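Local coordinates for virulence protein vsdE (Salmonella enterica, PDB 5LQ6), which acts as a cysteine hydrolase of the papain-like peptidase clan, a plasmid-encoded Salmonella effector that suppresses host immune responses and contributes to bacterial virulence, at residues S12-I15 against I16-N20; N57-Q60 against M61-V65; E131-K134 against E135-R139; Q197-K200 against K201-S204. The protein carries 4 engineered substitutions. All coordinates share one frame; numbering follows the deposited sequence.

Contact 1: S12-I15 against I16-N20; sequences SQDI and ISRIN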
loop_
_atom_site.group_PDB
_atom_site.type_symbol
_atom_site.label_atom_id
_atom_site.label_comp_id
_atom_site.label_asym_id
_atom_site.label_seq_id
_atom_site.Cartn_x
_atom_site.Cartn_y
_atom_site.Cartn_z
ATOM N N SER A 12 13.888 10.903 -0.162
ATOM C CA SER A 12 13.897 10.428 -1.552
ATOM C C SER A 12 15.334 10.253 -2.051
ATOM O O SER A 12 15.587 9.417 -2.893
ATOM C CB SER A 12 13.063 11.312 -2.476
ATOM O OG SER A 12 13.571 12.640 -2.482
ATOM N N GLN A 13 16.265 11.062 -1.539
ATOM C CA GLN A 13 17.661 10.869 -1.893
ATOM C C GLN A 13 18.221 9.585 -1.326
ATOM O O GLN A 13 19.073 8.969 -1.969
ATOM C CB GLN A 13 18.524 12.059 -1.514
ATOM C CG GLN A 13 18.708 12.337 -0.045
ATOM C CD GLN A 13 19.535 13.612 0.182
ATOM O OE1 GLN A 13 19.622 14.487 -0.704
ATOM N NE2 GLN A 13 20.151 13.717 1.365
ATOM N N ASP A 14 17.758 9.173 -0.142
ATOM C CA ASP A 14 18.103 7.825 0.377
ATOM C C ASP A 14 17.586 6.676 -0.475
ATOM O O ASP A 14 18.239 5.645 -0.617
ATOM C CB ASP A 14 17.639 7.677 1.825
ATOM C CG ASP A 14 18.457 8.527 2.815
ATOM O OD1 ASP A 14 19.503 9.084 2.445
ATOM O OD2 ASP A 14 18.041 8.626 3.986
ATOM N N ILE A 15 16.414 6.844 -1.074
ATOM C CA ILE A 15 15.898 5.876 -2.064
ATOM C C ILE A 15 16.848 5.757 -3.253
ATOM O O ILE A 15 17.175 4.684 -3.740
ATOM C CB ILE A 15 14.457 6.246 -2.544
ATOM C CG1 ILE A 15 13.516 6.269 -1.333
ATOM C CG2 ILE A 15 13.999 5.344 -3.650
ATOM C CD1 ILE A 15 12.120 6.762 -1.678
ATOM N N ILE A 16 17.271 6.916 -3.741
ATOM C CA ILE A 16 18.171 6.964 -4.888
ATOM C C ILE A 16 19.495 6.282 -4.576
ATOM O O ILE A 16 19.975 5.490 -5.390
ATOM C CB ILE A 16 18.370 8.437 -5.298
ATOM C CG1 ILE A 16 17.117 8.877 -6.103
ATOM C CG2 ILE A 16 19.639 8.594 -6.132
ATOM C CD1 ILE A 16 16.972 10.386 -6.189
ATOM N N SER A 17 20.000 6.483 -3.389
ATOM C CA SER A 17 21.256 5.845 -3.006
ATOM C C SER A 17 21.080 4.325 -2.936
ATOM O O SER A 17 21.893 3.560 -3.432
ATOM C CB SER A 17 21.847 6.423 -1.739
ATOM O OG SER A 17 21.042 6.308 -0.617
ATOM N N ARG A 18 19.986 3.891 -2.320
ATOM C CA ARG A 18 19.767 2.423 -2.192
ATOM C C ARG A 18 19.567 1.732 -3.508
ATOM O O ARG A 18 20.137 0.681 -3.765
ATOM C CB ARG A 18 18.597 2.170 -1.242
ATOM C CG ARG A 18 18.879 2.504 0.204
ATOM C CD ARG A 18 17.777 2.072 1.164
ATOM N NE ARG A 18 16.560 2.865 0.961
ATOM C CZ ARG A 18 16.200 3.903 1.686
ATOM N NH1 ARG A 18 16.959 4.338 2.673
ATOM N NH2 ARG A 18 15.034 4.532 1.420
ATOM N N ILE A 19 18.749 2.334 -4.376
ATOM C CA ILE A 19 18.400 1.729 -5.636
ATOM C C ILE A 19 19.594 1.616 -6.599
ATOM O O ILE A 19 19.673 0.725 -7.441
ATOM C CB ILE A 19 17.170 2.487 -6.220
ATOM C CG1 ILE A 19 16.265 1.570 -6.989
ATOM C CG2 ILE A 19 17.586 3.762 -6.971
ATOM C CD1 ILE A 19 15.019 2.305 -7.435
ATOM N N ASN A 20 20.581 2.505 -6.439
ATOM C CA ASN A 20 21.765 2.461 -7.276
ATOM C C ASN A 20 22.969 1.765 -6.646
ATOM O O ASN A 20 24.045 1.704 -7.232
ATOM C CB ASN A 20 22.179 3.911 -7.621
ATOM C CG ASN A 20 21.254 4.551 -8.607
ATOM O OD1 ASN A 20 21.172 4.068 -9.695
ATOM N ND2 ASN A 20 20.520 5.582 -8.212
HETATM O O HOH W 1 15.979 6.279 4.677
HETATM O O HOH W 2 21.534 8.895 0.726
#
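D14 and R18 meet one turn apart on the N-terminal alpha-helix 12-19, whose i to i+4 bonds run without a break from I16 N on S12 O to I19 N on I15 O. The tight side is made by I15 and I19. Both are buried, both reaching L39 of strand 39-41 and I114 of helix 108-116, and I19 N binds I15 O at 2.9 Å. R18 folds back along this border: a bend at its third torsion (chi3 -68°) lays one guanidinium face over D14 O, 3.5 Å from the plane, while R18 NH2 comes 3.6 Å from I15 CG1 and NE binds the carbonyl of I114. The exposed side is held more loosely, through water. The D14 carboxylate does not touch R18, D14 OD2 standing 4.6 Å from R18 NH1; one water receives a bond from NH1 and gives a long one to OD2, and a second water donates to both D14 OD1 and S17 OG. D14 O carries two bonds besides the covering guanidinium: R18 N and S17 OG arrive from the same face of its carbonyl plane, the hydroxyl oxygen at 2.9 Å.

Contact 2: N57-Q60 against M61-V65; sequences NLKQ and MARYV
N57, first in the sequence, offers its carbonyl to M61 one turn on: M61 N lies 2.9 Å from N57 O, and M61 CG packs against the same oxygen at 3.2 Å. From there the methionine chain runs on toward L83 and N86 of helix 76-89. L58 is buried and pairs with A62 through the backbone, A62 N donating to L58 O; the side chains of both touch I184 of strand 180-184, and L58 also reaches V170 and I172 of strand 163-172. This is the inward face of the amphipathic alpha-helix 55-65, packed between helix 76-89 and the beta-sheet of the papain-like fold. Next comes K59, whose CG is anti to the backbone N (chi1 -169°), which sends the chain alongside R63, both pointing the same way. Its methylene CD rests over the centre of one guanidinium face, 3.8 Å from R63 CZ, whereas the like charges stay apart, K59 NZ being 5.2 Å from R63 NH2. Q60 OE1 meets the same guanidinium at its edge, near its plane. Q60 was modelled in two conformers, however, and the bond from R63 NH1 to Q60 OE1, 3.2 Å long in one of them and bent (N-H...O 139°), is therefore doubtful; in that conformer the amide and guanidinium planes stand 67° apart. Through its backbone Q60 holds Y64, with Y64 N 3.0 Å from Q60 O, while the tyrosine hydroxyl is bonded to E42.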
loop_
_atom_site.group_PDB
_atom_site.type_symbol
_atom_site.label_atom_id
_atom_site.label_comp_id
_atom_site.label_asym_id
_atom_site.label_seq_id
_atom_site.Cartn_x
_atom_site.Cartn_y
_atom_site.Cartn_z
ATOM N N ASN A 57 -8.821 13.653 -1.652
ATOM C CA ASN A 57 -7.359 13.648 -1.619
ATOM C C ASN A 57 -6.828 12.270 -1.961
ATOM O O ASN A 57 -5.897 12.121 -2.772
ATOM C CB ASN A 57 -6.755 14.066 -0.261
ATOM C CG ASN A 57 -6.993 15.517 0.141
ATOM O OD1 ASN A 57 -7.037 15.800 1.336
ATOM N ND2 ASN A 57 -7.072 16.418 -0.819
ATOM N N LEU A 58 -7.371 11.265 -1.287
ATOM C CA LEU A 58 -6.910 9.903 -1.541
ATOM C C LEU A 58 -7.122 9.444 -2.971
ATOM O O LEU A 58 -6.323 8.707 -3.511
ATOM C CB LEU A 58 -7.588 8.896 -0.580
ATOM C CG LEU A 58 -7.280 9.015 0.872
ATOM C CD1 LEU A 58 -8.138 7.941 1.572
ATOM C CD2 LEU A 58 -5.807 8.776 1.147
ATOM N N LYS A 59 -8.236 9.839 -3.582
ATOM C CA LYS A 59 -8.450 9.500 -4.964
ATOM C C LYS A 59 -7.345 10.084 -5.823
ATOM O O LYS A 59 -6.804 9.417 -6.709
ATOM C CB LYS A 59 -9.811 10.048 -5.456
ATOM C CG LYS A 59 -10.232 9.527 -6.798
ATOM C CD LYS A 59 -11.523 10.184 -7.279
ATOM C CE LYS A 59 -12.540 10.366 -6.154
ATOM N NZ LYS A 59 -13.794 10.995 -6.670
ATOM N N GLN A 60 -7.028 11.363 -5.609
ATOM C CA GLN A 60 -6.003 11.985 -6.424
ATOM C C GLN A 60 -4.624 11.336 -6.208
ATOM O O GLN A 60 -3.875 11.154 -7.143
ATOM C CB GLN A 60 -5.940 13.482 -6.147
ATOM C CG GLN A 60 -7.250 14.286 -6.276
ATOM C CD GLN A 60 -8.302 13.763 -7.263
ATOM O OE1 GLN A 60 -8.031 13.491 -8.457
ATOM N NE2 GLN A 60 -9.530 13.633 -6.771
ATOM N N MET A 61 -4.340 10.967 -4.969
ATOM C CA MET A 61 -3.065 10.297 -4.647
ATOM C C MET A 61 -2.972 8.922 -5.291
ATOM O O MET A 61 -1.923 8.517 -5.806
ATOM C CB MET A 61 -2.896 10.207 -3.126
ATOM C CG MET A 61 -2.724 11.571 -2.512
ATOM S SD MET A 61 -2.327 11.609 -0.774
ATOM C CE MET A 61 -0.536 11.384 -0.876
ATOM N N ALA A 62 -4.071 8.184 -5.295
ATOM C CA ALA A 62 -4.099 6.867 -5.938
ATOM C C ALA A 62 -3.947 6.953 -7.437
ATOM O O ALA A 62 -3.291 6.139 -8.052
ATOM C CB ALA A 62 -5.374 6.125 -5.600
ATOM N N ARG A 63 -4.561 7.987 -8.042
ATOM C CA ARG A 63 -4.359 8.192 -9.473
ATOM C C ARG A 63 -2.919 8.542 -9.800
ATOM O O ARG A 63 -2.415 8.099 -10.815
ATOM C CB ARG A 63 -5.285 9.289 -9.993
ATOM C CG ARG A 63 -6.745 8.890 -10.056
ATOM C CD ARG A 63 -7.625 10.085 -10.317
ATOM N NE ARG A 63 -8.993 9.677 -10.662
ATOM C CZ ARG A 63 -10.030 10.521 -10.737
ATOM N NH1 ARG A 63 -9.884 11.835 -10.447
ATOM N NH2 ARG A 63 -11.211 10.054 -11.098
ATOM N N TYR A 64 -2.287 9.346 -8.955
ATOM C CA TYR A 64 -0.911 9.815 -9.166
ATOM C C TYR A 64 0.075 8.657 -9.292
ATOM O O TYR A 64 0.931 8.637 -10.180
ATOM C CB TYR A 64 -0.469 10.765 -8.090
ATOM C CG TYR A 64 0.935 11.255 -8.303
ATOM C CD1 TYR A 64 1.203 12.323 -9.167
ATOM C CD2 TYR A 64 2.019 10.655 -7.675
ATOM C CE1 TYR A 64 2.484 12.744 -9.384
ATOM C CE2 TYR A 64 3.320 11.083 -7.906
ATOM C CZ TYR A 64 3.544 12.149 -8.746
ATOM O OH TYR A 64 4.857 12.592 -8.954
ATOM N N VAL A 65 -0.027 7.673 -8.393
ATOM C CA VAL A 65 0.985 6.640 -8.404
ATOM C C VAL A 65 1.001 5.748 -9.596
ATOM O O VAL A 65 2.034 5.138 -9.913
ATOM C CB VAL A 65 0.978 5.755 -7.113
ATOM C CG1 VAL A 65 1.280 6.580 -5.883
ATOM C CG2 VAL A 65 -0.325 5.020 -6.935
#

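Contact 3: E131-K134 against E135-R139; sequences EVEK and EILNR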
loop_
_atom_site.group_PDB
_atom_site.type_symbol
_atom_site.label_atom_id
_atom_site.label_comp_id
_atom_site.label_asym_id
_atom_site.label_seq_id
_atom_site.Cartn_x
_atom_site.Cartn_y
_atom_site.Cartn_z
ATOM N N GLU A 131 -11.951 -8.444 9.234
ATOM C CA GLU A 131 -11.029 -8.413 10.363
ATOM C C GLU A 131 -9.903 -7.413 10.161
ATOM O O GLU A 131 -9.440 -6.786 11.125
ATOM C CB GLU A 131 -10.547 -9.806 10.594
ATOM C CG GLU A 131 -11.674 -10.627 11.222
ATOM C CD GLU A 131 -11.373 -12.097 11.297
ATOM O OE1 GLU A 131 -11.582 -12.749 10.266
ATOM O OE2 GLU A 131 -10.980 -12.592 12.408
ATOM N N VAL A 132 -9.432 -7.282 8.925
ATOM C CA VAL A 132 -8.499 -6.209 8.586
ATOM C C VAL A 132 -9.089 -4.851 8.954
ATOM O O VAL A 132 -8.407 -4.030 9.604
ATOM C CB VAL A 132 -8.138 -6.253 7.113
ATOM C CG1 VAL A 132 -7.353 -4.997 6.715
ATOM C CG2 VAL A 132 -7.319 -7.498 6.759
ATOM N N GLU A 133 -10.330 -4.601 8.556
ATOM C CA GLU A 133 -10.956 -3.309 8.890
ATOM C C GLU A 133 -11.004 -3.081 10.399
ATOM O O GLU A 133 -10.675 -2.023 10.884
ATOM C CB GLU A 133 -12.366 -3.239 8.279
ATOM C CG GLU A 133 -13.109 -1.964 8.577
ATOM C CD GLU A 133 -14.578 -2.019 8.195
ATOM O OE1 GLU A 133 -15.259 -3.002 8.552
ATOM O OE2 GLU A 133 -15.044 -1.091 7.510
ATOM N N LYS A 134 -11.420 -4.093 11.135
ATOM C CA LYS A 134 -11.538 -3.968 12.593
ATOM C C LYS A 134 -10.190 -3.705 13.227
ATOM O O LYS A 134 -10.046 -2.839 14.123
ATOM C CB LYS A 134 -12.123 -5.286 13.160
ATOM C CG LYS A 134 -12.241 -5.278 14.674
ATOM C CD LYS A 134 -12.761 -6.606 15.187
ATOM C CE LYS A 134 -12.282 -6.862 16.615
ATOM N NZ LYS A 134 -13.016 -7.985 17.278
ATOM N N GLU A 135 -9.142 -4.388 12.777
ATOM C CA GLU A 135 -7.816 -4.218 13.341
ATOM C C GLU A 135 -7.302 -2.804 13.093
ATOM O O GLU A 135 -6.685 -2.196 13.949
ATOM C CB GLU A 135 -6.842 -5.236 12.751
ATOM C CG GLU A 135 -5.373 -5.090 13.092
ATOM C CD GLU A 135 -5.077 -5.304 14.571
ATOM O OE1 GLU A 135 -5.938 -5.880 15.294
ATOM O OE2 GLU A 135 -3.959 -4.897 15.006
ATOM N N ILE A 136 -7.549 -2.300 11.876
ATOM C CA ILE A 136 -7.114 -0.968 11.531
ATOM C C ILE A 136 -7.875 0.046 12.383
ATOM O O ILE A 136 -7.242 1.007 12.892
ATOM C CB ILE A 136 -7.316 -0.705 10.031
ATOM C CG1 ILE A 136 -6.213 -1.451 9.289
ATOM C CG2 ILE A 136 -7.258 0.797 9.759
ATOM C CD1 ILE A 136 -6.407 -1.486 7.794
ATOM N N LEU A 137 -9.195 -0.128 12.511
ATOM C CA LEU A 137 -9.949 0.809 13.392
ATOM C C LEU A 137 -9.469 0.766 14.807
ATOM O O LEU A 137 -9.440 1.798 15.492
ATOM C CB LEU A 137 -11.424 0.589 13.280
ATOM C CG LEU A 137 -12.055 0.986 11.954
ATOM C CD1 LEU A 137 -13.475 0.416 11.836
ATOM C CD2 LEU A 137 -11.966 2.498 11.708
ATOM N N ASN A 138 -9.070 -0.398 15.270
ATOM C CA ASN A 138 -8.519 -0.492 16.632
ATOM C C ASN A 138 -7.186 0.210 16.774
ATOM O O ASN A 138 -6.941 0.943 17.774
ATOM C CB ASN A 138 -8.427 -1.934 17.071
ATOM C CG ASN A 138 -8.083 -2.076 18.558
ATOM O OD1 ASN A 138 -8.803 -1.579 19.420
ATOM N ND2 ASN A 138 -6.964 -2.685 18.842
ATOM N N ARG A 139 -6.288 -0.000 15.833
ATOM C CA ARG A 139 -5.032 0.697 15.850
ATOM C C ARG A 139 -5.240 2.228 15.801
ATOM O O ARG A 139 -4.526 3.004 16.495
ATOM C CB ARG A 139 -4.088 0.265 14.732
ATOM C CG ARG A 139 -3.576 -1.150 14.843
ATOM C CD ARG A 139 -2.534 -1.397 13.774
ATOM N NE ARG A 139 -2.290 -2.820 13.524
ATOM C CZ ARG A 139 -1.237 -3.295 12.855
ATOM N NH1 ARG A 139 -0.276 -2.489 12.395
ATOM N NH2 ARG A 139 -1.123 -4.595 12.681
#
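V132 turns CG1 anti to its own nitrogen (chi1 170°), and I136 places CG1 anti to the carbonyl carbon (chi1 -76°); together these settings lay the two side chains side by side, pointing the same way, with V132 CG1 3.8 Å from I136 CD1. E133 and L137 repeat the pairing one residue later: the extended glutamate brings E133 CG to 4.1 Å from L137 CD1, a contact of aliphatic carbons that does not involve the carboxylate. Beneath the pairs run regular alpha-helical bonds, such as L137 N to E133 O at 2.9 Å. Helix 129-143 thus sets one face on the four-stranded antiparallel sheet. V132 touches I150, F183, F209 and V211, and I136 adds F148, I150 and V181, so the buried branches touch three of its strands, while L137 and E133 both also touch V181.

A more polar side carries E135 and R139. E135, bent at chi2, accepts from R139 NE through E135 OE2 at 3.0 Å in a nearly straight salt bridge (N-H...O 165°), met on the anti side of the carboxylate and close to the guanidinium plane. R139 also lies against F148. Chemically the helix is divided: apolar packing of V132 and I136 on aliphatic and aromatic side chains joins it to the sheet, whereas the i to i+4 ion pair would be expected to favour the helical spacing and partly neutralise both charges.

Contact 4: Q197-K200 against K201-S204; sequences QEIK and KHFS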
loop_
_atom_site.group_PDB
_atom_site.type_symbol
_atom_site.label_atom_id
_atom_site.label_comp_id
_atom_site.label_asym_id
_atom_site.label_seq_id
_atom_site.Cartn_x
_atom_site.Cartn_y
_atom_site.Cartn_z
ATOM N N GLN A 197 -17.750 -3.916 0.764
ATOM C CA GLN A 197 -18.573 -4.898 0.021
ATOM C C GLN A 197 -17.936 -5.204 -1.311
ATOM O O GLN A 197 -17.867 -6.363 -1.755
ATOM C CB GLN A 197 -20.002 -4.355 -0.119
ATOM C CG GLN A 197 -20.961 -5.148 -1.003
ATOM C CD GLN A 197 -22.407 -4.635 -0.878
ATOM O OE1 GLN A 197 -22.956 -4.021 -1.786
ATOM N NE2 GLN A 197 -23.014 -4.881 0.271
ATOM N N GLU A 198 -17.446 -4.179 -2.018
ATOM C CA GLU A 198 -16.901 -4.377 -3.347
ATOM C C GLU A 198 -15.611 -5.158 -3.259
ATOM O O GLU A 198 -15.397 -6.087 -4.047
ATOM C CB GLU A 198 -16.650 -3.007 -4.015
ATOM C CG GLU A 198 -17.930 -2.426 -4.549
ATOM C CD GLU A 198 -17.868 -0.967 -4.851
ATOM O OE1 GLU A 198 -16.850 -0.293 -4.577
ATOM O OE2 GLU A 198 -18.853 -0.446 -5.388
ATOM N N ILE A 199 -14.697 -4.801 -2.356
ATOM C CA ILE A 199 -13.433 -5.496 -2.315
ATOM C C ILE A 199 -13.590 -6.953 -1.864
ATOM O O ILE A 199 -12.839 -7.823 -2.304
ATOM C CB ILE A 199 -12.407 -4.676 -1.504
ATOM C CG1 ILE A 199 -10.986 -5.021 -1.985
ATOM C CG2 ILE A 199 -12.656 -4.828 -0.030
ATOM C CD1 ILE A 199 -9.915 -4.173 -1.357
ATOM N N LYS A 200 -14.565 -7.217 -1.031
ATOM C CA LYS A 200 -14.870 -8.592 -0.579
ATOM C C LYS A 200 -15.195 -9.523 -1.741
ATOM O O LYS A 200 -14.961 -10.745 -1.622
ATOM C CB LYS A 200 -16.045 -8.617 0.401
ATOM C CG LYS A 200 -15.714 -8.131 1.785
ATOM C CD LYS A 200 -16.833 -8.304 2.797
ATOM C CE LYS A 200 -16.945 -9.771 3.198
ATOM N NZ LYS A 200 -17.833 -9.901 4.370
ATOM N N LYS A 201 -15.700 -8.995 -2.852
ATOM C CA LYS A 201 -15.969 -9.785 -4.063
ATOM C C LYS A 201 -14.741 -10.447 -4.606
ATOM O O LYS A 201 -14.844 -11.459 -5.281
ATOM C CB LYS A 201 -16.583 -8.923 -5.183
ATOM C CG LYS A 201 -17.898 -8.252 -4.830
ATOM C CD LYS A 201 -18.950 -9.185 -4.329
ATOM C CE LYS A 201 -20.281 -8.437 -4.126
ATOM N NZ LYS A 201 -20.455 -7.278 -5.073
ATOM N N HIS A 202 -13.563 -9.907 -4.288
ATOM C CA HIS A 202 -12.313 -10.429 -4.809
ATOM C C HIS A 202 -11.703 -11.494 -3.901
ATOM O O HIS A 202 -10.589 -11.952 -4.195
ATOM C CB HIS A 202 -11.309 -9.319 -5.039
ATOM C CG HIS A 202 -11.824 -8.237 -5.901
ATOM N ND1 HIS A 202 -12.293 -8.485 -7.171
ATOM C CD2 HIS A 202 -11.926 -6.901 -5.701
ATOM C CE1 HIS A 202 -12.709 -7.349 -7.698
ATOM N NE2 HIS A 202 -12.474 -6.383 -6.836
ATOM N N PHE A 203 -12.422 -11.912 -2.866
ATOM C CA PHE A 203 -11.937 -13.007 -1.995
ATOM C C PHE A 203 -12.976 -14.102 -1.812
ATOM O O PHE A 203 -14.159 -13.831 -1.719
ATOM C CB PHE A 203 -11.519 -12.433 -0.647
ATOM C CG PHE A 203 -10.464 -11.393 -0.759
ATOM C CD1 PHE A 203 -9.130 -11.762 -0.949
ATOM C CD2 PHE A 203 -10.797 -10.068 -0.687
ATOM C CE1 PHE A 203 -8.169 -10.807 -1.041
ATOM C CE2 PHE A 203 -9.807 -9.085 -0.813
ATOM C CZ PHE A 203 -8.516 -9.473 -1.029
ATOM N N SER A 204 -12.508 -15.361 -1.786
ATOM C CA SER A 204 -13.260 -16.469 -1.135
ATOM C C SER A 204 -12.710 -16.673 0.283
ATOM O O SER A 204 -11.862 -15.891 0.772
ATOM C CB SER A 204 -13.109 -17.773 -1.912
ATOM O OG SER A 204 -11.904 -18.425 -1.526
#
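I199 meets H202 and F203 at the C-terminal end of the short helix near 196-200, where a type I beta turn runs from K200 to F203. Both rings approach the I199 carbonyl obliquely: F203 CD2 comes to 3.4 Å of I199 O, and H202 CD2 lies 3.6 Å from the same oxygen. The aromatic groups then part company. F203 sets its ring edge-to-face with F209, and I199 CG1 makes a loose apolar approach to F203 CE2 at 4.4 Å; H202 meets the ring of Y155, the planes at about 45°, and its side chain lies about 3 Å from a bound sodium ion. I199 itself packs on P194 and on I129 of helix 129-143, where K200 NZ forms a salt bridge with D130. K201 turns back along the helix instead, its CG anti to the carbonyl carbon (chi1 -59°) and 3.4 Å from E198 O. Three successive i to i+3 backbone bonds run through the helix end and the turn: K201 N to E198 O, H202 N to I199 O and F203 N to K200 O. Their donors stand well above the carbonyl planes and off the lone pairs. Of the three, the bond from F203 N to K200 O closes the beta turn at 3.1 Å, its donor 59° out of the carbonyl plane.

Overall arrangement
From the N terminus the four contacts follow in series, none nested in or crossing another; each joins residues adjacent in sequence and so closes a helical turn or a helix end, not a long loop. Contact 1 lies on the first helix, against strand 39-41 and helix 108-116. Contact 2, its centre about 23 Å from that of contact 1, packs between helix 76-89 and strands 163-172 and 180-184. Contact 3 covers strands 147-157, 180-184 and 209-212 of the same sheet and lies across the chain's centre from contact 1. Contact 4, its centre about 17 Å from that of contact 3, joins helix 129-143 through I129 and leads toward strand 209-212.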